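Local coordinates for penicillin binding protein 2X (Streptococcus thermophilus, PDB 5U47), which probably cross-links peptidoglycan strands of the septal wall as a divisome transpeptidase, the kind of enzyme beta-lactams inactivate by acylating an essential serine, at residues A[154-159]-A[265-270]. The protein carries 1 engineered substitution. Numbering follows the deposited sequence.
Sequences LGRAEP and PTYNSD
One water is gripped by three groups, its oxygen 2.7 Å from each of G155 O, Y267 OH and S269 OG; the water donates to the carbonyl of G155 and accepts from both hydroxyls, bridging the two segments. The chi1 of Y267, 65°, places CG between the backbone N and the carbonyl carbon. The ring extends toward 154-159 with OH at its tip, next to the water. S269 OG also pairs with S151 OG in helix 151-154, whose end G155 marks with a positive phi.

The direct bond lies beside this bridge: R156 NH1 donates to S269 O at 2.7 Å, nearly in line with the carbonyl (C=O...N angle 160°) but somewhat bent at the hydrogen. R156 CG, beside the backbone N, lies 3.9 Å from Y267 OH. The chain bends at chi2 and chi3, and CD comes 3.5 Å from S269 O. Guanidinium and ring planes are 72° apart. E158 is held at the guanidinium edge, side-on: NE forms a salt bridge to OE2 at 2.8 Å, from above the carboxylate plane, and NH2 bonds OE1 on its syn side at 3.0 Å. In 265-270, N268 OD1 accepts from D270 N in an Asx turn, while D270 OD1 takes the backbone N of Y144.

The contact joins the start of hairpin strand 157-161, in the dimerisation domain, to the transpeptidase-domain loop after strand 258-264. E158 and S269 O together limit the guanidinium's rotation, and E158 probably balances its charge; a bridging water and this arginine carry the contact, with 206 Å² buried in all.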
loop_
_atom_site.group_PDB
_atom_site.type_symbol
_atom_site.label_atom_id
_atom_site.label_comp_id
_atom_site.label_asym_id
_atom_site.label_seq_id
_atom_site.Cartn_x
_atom_site.Cartn_y
_atom_site.Cartn_z
ATOM N N LEU A 154 4.750 5.910 0.104
ATOM C CA LEU A 154 6.202 5.703 0.044
ATOM C C LEU A 154 6.854 5.697 1.407
ATOM O O LEU A 154 7.718 4.880 1.676
ATOM C CB LEU A 154 6.872 6.779 -0.815
ATOM C CG LEU A 154 6.543 6.777 -2.299
ATOM C CD1 LEU A 154 7.139 8.004 -2.968
ATOM C CD2 LEU A 154 7.039 5.503 -2.955
ATOM N N GLY A 155 6.435 6.606 2.272
ATOM C CA GLY A 155 7.069 6.735 3.557
ATOM C C GLY A 155 8.438 7.383 3.418
ATOM O O GLY A 155 8.792 7.923 2.359
ATOM N N ARG A 156 9.206 7.323 4.505
ATOM C CA ARG A 156 10.534 7.943 4.591
ATOM C C ARG A 156 11.587 6.996 5.158
ATOM O O ARG A 156 11.287 6.193 6.045
ATOM C CB ARG A 156 10.475 9.157 5.533
ATOM C CG ARG A 156 9.804 10.406 4.961
ATOM C CD ARG A 156 10.699 11.170 3.992
ATOM N NE ARG A 156 11.879 11.692 4.696
ATOM C CZ ARG A 156 12.766 12.563 4.196
ATOM N NH1 ARG A 156 12.641 13.063 2.972
ATOM N NH2 ARG A 156 13.793 12.946 4.949
ATOM N N ALA A 157 12.796 7.102 4.616
ATOM C CA ALA A 157 13.994 6.441 5.136
ATOM C C ALA A 157 14.837 7.629 5.619
ATOM O O ALA A 157 14.957 8.643 4.911
ATOM C CB ALA A 157 14.711 5.667 4.061
ATOM N N GLU A 158 15.370 7.535 6.833
ATOM C CA GLU A 158 16.102 8.638 7.446
ATOM C C GLU A 158 17.478 8.162 7.892
ATOM O O GLU A 158 17.647 6.988 8.183
ATOM C CB GLU A 158 15.344 9.133 8.684
ATOM C CG GLU A 158 13.888 9.557 8.475
ATOM C CD GLU A 158 13.740 10.828 7.654
ATOM O OE1 GLU A 158 14.768 11.471 7.329
ATOM O OE2 GLU A 158 12.587 11.184 7.319
ATOM N N PRO A 159 18.456 9.085 7.976
ATOM C CA PRO A 159 19.782 8.684 8.435
ATOM C C PRO A 159 19.781 8.465 9.942
ATOM O O PRO A 159 19.378 9.347 10.687
ATOM C CB PRO A 159 20.672 9.863 8.042
ATOM C CG PRO A 159 19.765 11.034 7.967
ATOM C CD PRO A 159 18.370 10.528 7.706
ATOM N N PRO A 265 -4.830 15.180 4.372
ATOM C CA PRO A 265 -3.732 16.054 3.937
ATOM C C PRO A 265 -2.463 15.259 3.692
ATOM O O PRO A 265 -2.336 14.140 4.183
ATOM C CB PRO A 265 -3.537 17.003 5.145
ATOM C CG PRO A 265 -4.048 16.214 6.298
ATOM C CD PRO A 265 -5.237 15.476 5.754
ATOM N N THR A 266 -1.530 15.844 2.949
ATOM C CA THR A 266 -0.301 15.149 2.596
ATOM C C THR A 266 0.891 16.038 2.847
ATOM O O THR A 266 0.756 17.092 3.475
ATOM C CB THR A 266 -0.361 14.662 1.126
ATOM O OG1 THR A 266 0.727 13.756 0.837
ATOM C CG2 THR A 266 -0.345 15.855 0.163
ATOM N N TYR A 267 2.060 15.586 2.393
ATOM C CA TYR A 267 3.294 16.355 2.507
ATOM C C TYR A 267 4.211 16.112 1.305
ATOM O O TYR A 267 4.047 15.135 0.551
ATOM C CB TYR A 267 4.047 15.989 3.807
ATOM C CG TYR A 267 4.559 14.557 3.886
ATOM C CD1 TYR A 267 3.741 13.525 4.330
ATOM C CD2 TYR A 267 5.878 14.239 3.548
ATOM C CE1 TYR A 267 4.207 12.208 4.407
ATOM C CE2 TYR A 267 6.357 12.943 3.634
ATOM C CZ TYR A 267 5.511 11.925 4.074
ATOM O OH TYR A 267 5.975 10.628 4.161
ATOM N N ASN A 268 5.176 17.005 1.136
ATOM C CA ASN A 268 6.210 16.840 0.101
ATOM C C ASN A 268 7.229 15.844 0.644
ATOM O O ASN A 268 7.872 16.108 1.672
ATOM C CB ASN A 268 6.864 18.174 -0.215
ATOM C CG ASN A 268 7.885 18.075 -1.334
ATOM O OD1 ASN A 268 8.764 17.199 -1.327
ATOM N ND2 ASN A 268 7.775 18.975 -2.307
ATOM N N SER A 269 7.382 14.701 -0.029
ATOM C CA SER A 269 8.310 13.649 0.442
ATOM C C SER A 269 9.787 14.030 0.491
ATOM O O SER A 269 10.549 13.473 1.314
ATOM C CB SER A 269 8.156 12.369 -0.398
ATOM O OG SER A 269 6.903 11.756 -0.162
ATOM N N ASP A 270 10.203 14.949 -0.373
ATOM C CA ASP A 270 11.605 15.344 -0.442
ATOM C C ASP A 270 11.950 16.380 0.634
ATOM O O ASP A 270 13.021 16.330 1.183
ATOM C CB ASP A 270 11.931 15.911 -1.824
ATOM C CG ASP A 270 13.438 15.840 -2.169
ATOM O OD1 ASP A 270 14.086 14.777 -1.967
ATOM O OD2 ASP A 270 13.970 16.836 -2.688
HETATM O O HOH W 1 7.591 10.297 2.044
#